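Major capsid protein (Faustovirus, PDB 5J7O) forms the double jelly-roll capsomers, three copies to a capsomer, that probably build the icosahedral shell around the double-stranded DNA genome. Local coordinates at residues K211-P215 and N557-D563. Residues are numbered along the deposited sequence; the frame is centred on the assembly and turned at random.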
ATOM      1  N   LYS B 211      -2.224   3.997  15.335  1.00 34.02           N
ATOM      2  CA  LYS B 211      -0.875   3.683  14.883  1.00 32.73           C
ATOM      3  C   LYS B 211      -0.552   2.196  14.993  1.00 33.64           C
ATOM      4  O   LYS B 211       0.223   1.677  14.183  1.00 35.35           O
ATOM      5  CB  LYS B 211       0.150   4.490  15.685  1.00 30.55           C
ATOM      6  CG  LYS B 211       0.029   6.008  15.551  1.00 27.02           C
ATOM      7  CD  LYS B 211       0.904   6.721  16.577  1.00 25.91           C
ATOM      8  CE  LYS B 211       0.500   8.179  16.757  1.00 27.05           C
ATOM      9  NZ  LYS B 211       0.737   8.999  15.535  1.00 25.21           N
ATOM     10  N   PHE B 212      -1.138   1.491  15.964  1.00 33.40           N
ATOM     11  CA  PHE B 212      -0.677   0.153  16.312  1.00 34.28           C
ATOM     12  C   PHE B 212      -1.656  -0.970  16.001  1.00 35.77           C
ATOM     13  O   PHE B 212      -1.244  -2.133  16.014  1.00 35.58           O
ATOM     14  CB  PHE B 212      -0.328   0.082  17.807  1.00 33.49           C
ATOM     15  CG  PHE B 212       0.998   0.693  18.151  1.00 33.94           C
ATOM     16  CD1 PHE B 212       2.179   0.023  17.876  1.00 34.70           C
ATOM     17  CD2 PHE B 212       1.061   1.932  18.764  1.00 32.92           C
ATOM     18  CE1 PHE B 212       3.400   0.584  18.199  1.00 34.59           C
ATOM     19  CE2 PHE B 212       2.278   2.497  19.091  1.00 34.12           C
ATOM     20  CZ  PHE B 212       3.450   1.823  18.807  1.00 34.40           C
ATOM     21  N   HIS B 213      -2.932  -0.678  15.738  1.00 36.11           N
ATOM     22  CA  HIS B 213      -3.905  -1.763  15.677  1.00 35.62           C
ATOM     23  C   HIS B 213      -4.844  -1.643  14.483  1.00 37.95           C
ATOM     24  O   HIS B 213      -5.971  -2.149  14.527  1.00 39.34           O
ATOM     25  CB  HIS B 213      -4.713  -1.837  16.973  1.00 33.70           C
ATOM     26  CG  HIS B 213      -3.867  -1.960  18.200  1.00 34.09           C
ATOM     27  ND1 HIS B 213      -3.033  -3.034  18.423  1.00 34.08           N
ATOM     28  CD2 HIS B 213      -3.718  -1.139  19.267  1.00 35.17           C
ATOM     29  CE1 HIS B 213      -2.409  -2.872  19.576  1.00 34.86           C
ATOM     30  NE2 HIS B 213      -2.807  -1.730  20.109  1.00 35.16           N
ATOM     31  N   VAL B 214      -4.408  -0.991  13.412  1.00 39.67           N
ATOM     32  CA  VAL B 214      -5.211  -0.929  12.194  1.00 39.19           C
ATOM     33  C   VAL B 214      -4.389  -1.478  11.035  1.00 39.77           C
ATOM     34  O   VAL B 214      -3.710  -0.709  10.337  1.00 38.13           O
ATOM     35  CB  VAL B 214      -5.697   0.500  11.903  1.00 36.78           C
ATOM     36  CG1 VAL B 214      -6.701   0.484  10.761  1.00 36.23           C
ATOM     37  CG2 VAL B 214      -6.310   1.125  13.147  1.00 38.24           C
ATOM     38  N   PRO B 215      -4.409  -2.787  10.798  1.00 41.65           N
ATOM     39  CA  PRO B 215      -3.704  -3.344   9.639  1.00 43.06           C
ATOM     40  C   PRO B 215      -4.326  -2.866   8.337  1.00 45.95           C
ATOM     41  O   PRO B 215      -5.386  -2.238   8.306  1.00 47.34           O
ATOM     42  CB  PRO B 215      -3.854  -4.858   9.817  1.00 42.22           C
ATOM     43  CG  PRO B 215      -5.036  -5.019  10.716  1.00 41.30           C
ATOM     44  CD  PRO B 215      -5.035  -3.833  11.625  1.00 40.88           C
ATOM     45  N   ASN B 557      -2.462  -8.581  15.164  1.00 38.30           N
ATOM     46  CA  ASN B 557      -3.082  -7.688  16.134  1.00 39.12           C
ATOM     47  C   ASN B 557      -2.220  -6.478  16.455  1.00 38.53           C
ATOM     48  O   ASN B 557      -2.732  -5.500  17.012  1.00 39.98           O
ATOM     49  CB  ASN B 557      -3.394  -8.444  17.426  1.00 43.38           C
ATOM     50  CG  ASN B 557      -4.613  -9.337  17.301  1.00 46.85           C
ATOM     51  OD1 ASN B 557      -5.561  -9.015  16.584  1.00 48.87           O
ATOM     52  ND2 ASN B 557      -4.595 -10.463  18.004  1.00 47.55           N
ATOM     53  N   LEU B 558      -0.933  -6.518  16.124  1.00 36.42           N
ATOM     54  CA  LEU B 558      -0.016  -5.417  16.393  1.00 33.85           C
ATOM     55  C   LEU B 558       0.602  -4.978  15.073  1.00 36.08           C
ATOM     56  O   LEU B 558       1.378  -5.723  14.464  1.00 37.49           O
ATOM     57  CB  LEU B 558       1.058  -5.829  17.399  1.00 31.88           C
ATOM     58  CG  LEU B 558       1.991  -4.717  17.874  1.00 29.18           C
ATOM     59  CD1 LEU B 558       1.196  -3.472  18.240  1.00 29.01           C
ATOM     60  CD2 LEU B 558       2.821  -5.189  19.058  1.00 25.81           C
ATOM     61  N   VAL B 559       0.253  -3.779  14.636  1.00 34.02           N
ATOM     62  CA  VAL B 559       0.774  -3.213  13.399  1.00 32.71           C
ATOM     63  C   VAL B 559       2.064  -2.471  13.700  1.00 35.17           C
ATOM     64  O   VAL B 559       2.184  -1.787  14.723  1.00 36.81           O
ATOM     65  CB  VAL B 559      -0.261  -2.282  12.744  1.00 32.51           C
ATOM     66  CG1 VAL B 559       0.313  -1.630  11.490  1.00 31.18           C
ATOM     67  CG2 VAL B 559      -1.512  -3.054  12.414  1.00 33.24           C
ATOM     68  N   THR B 560       3.038  -2.619  12.815  1.00 33.72           N
ATOM     69  CA  THR B 560       4.225  -1.789  12.894  1.00 35.80           C
ATOM     70  C   THR B 560       3.841  -0.331  12.661  1.00 36.01           C
ATOM     71  O   THR B 560       3.172  -0.023  11.663  1.00 39.19           O
ATOM     72  CB  THR B 560       5.258  -2.226  11.864  1.00 35.04           C
ATOM     73  OG1 THR B 560       4.700  -2.135  10.546  1.00 38.36           O
ATOM     74  CG2 THR B 560       5.662  -3.640  12.150  1.00 33.51           C
ATOM     75  N   PRO B 561       4.234   0.587  13.540  1.00 31.54           N
ATOM     76  CA  PRO B 561       3.783   1.976  13.409  1.00 29.86           C
ATOM     77  C   PRO B 561       4.576   2.748  12.367  1.00 28.83           C
ATOM     78  O   PRO B 561       5.804   2.655  12.288  1.00 28.94           O
ATOM     79  CB  PRO B 561       4.013   2.547  14.812  1.00 31.74           C
ATOM     80  CG  PRO B 561       5.182   1.772  15.325  1.00 31.87           C
ATOM     81  CD  PRO B 561       5.064   0.384  14.741  1.00 31.99           C
ATOM     82  N   GLN B 562       3.851   3.525  11.560  1.00 29.68           N
ATOM     83  CA  GLN B 562       4.504   4.427  10.618  1.00 31.79           C
ATOM     84  C   GLN B 562       5.114   5.621  11.342  1.00 32.27           C
ATOM     85  O   GLN B 562       6.201   6.087  10.976  1.00 31.80           O
ATOM     86  CB  GLN B 562       3.502   4.894   9.562  1.00 32.55           C
ATOM     87  CG  GLN B 562       4.133   5.359   8.261  1.00 35.12           C
ATOM     88  CD  GLN B 562       4.620   4.204   7.408  1.00 38.23           C
ATOM     89  OE1 GLN B 562       4.270   3.048   7.647  1.00 41.52           O
ATOM     90  NE2 GLN B 562       5.434   4.511   6.405  1.00 38.39           N
ATOM     91  N   ASP B 563       4.430   6.123  12.369  1.00 32.73           N
ATOM     92  CA  ASP B 563       4.929   7.242  13.159  1.00 35.50           C
ATOM     93  C   ASP B 563       6.269   6.884  13.789  1.00 38.16           C
ATOM     94  O   ASP B 563       6.374   5.902  14.531  1.00 39.41           O
ATOM     95  CB  ASP B 563       3.907   7.609  14.237  1.00 36.33           C
ATOM     96  CG  ASP B 563       4.193   8.950  14.898  1.00 38.00           C
ATOM     97  OD1 ASP B 563       5.364   9.384  14.916  1.00 38.73           O
ATOM     98  OD2 ASP B 563       3.238   9.572  15.408  1.00 39.48           O
TER
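Phe212, at the end of helix 203-212, is gripped by the extended loop 557-563 through both backbone and ring. Val559 N donates to Phe212 O at 2.6 Å; the bond is nearly straight at hydrogen (169°), although the donor stands above the carbonyl plane. The ring lies beside Leu558, with CD1 of Phe212 3.6 Å from CD1 of Leu558, while Pro561 slants across one face, its CB 4.3 Å from the Phe212 ring centroid in a CH-pi contact set toward the rim. Tyr448, Phe568 and Pro550 add to this tightly packed centre, and Val559 presses CG2 to 3.3 Å from Pro215 N. In His213, the first residue to leave the helix, ND1 donates a hydrogen bond to Asn557 O at 2.9 Å in the imidazole plane, and NE2 bonds to the Tyr448 hydroxyl, which fixes the ring's rotation from both nitrogens. At the other end, the long Lys211 chain bends at its last torsion (chi4 -66°) to bring NZ 2.6 Å from Asp563 OD2, a buried salt bridge on the anti lone pair. NZ also hydrogen-bonds to His469 O, and Leu471 N holds the same carboxylate oxygen. On the looser side the Asn557 side chain points away, and exposed Gln562 bonds through OE1 to Thr220 of the second subunit. The end of helix 203-212 thus meets the loop between helix 542-552 and strand 567-570, probably joining parts of the two jelly-rolls, while Lys218 and Arg224 of the second subunit bond to loop carbonyls, as in a trimeric double jelly-roll capsomer.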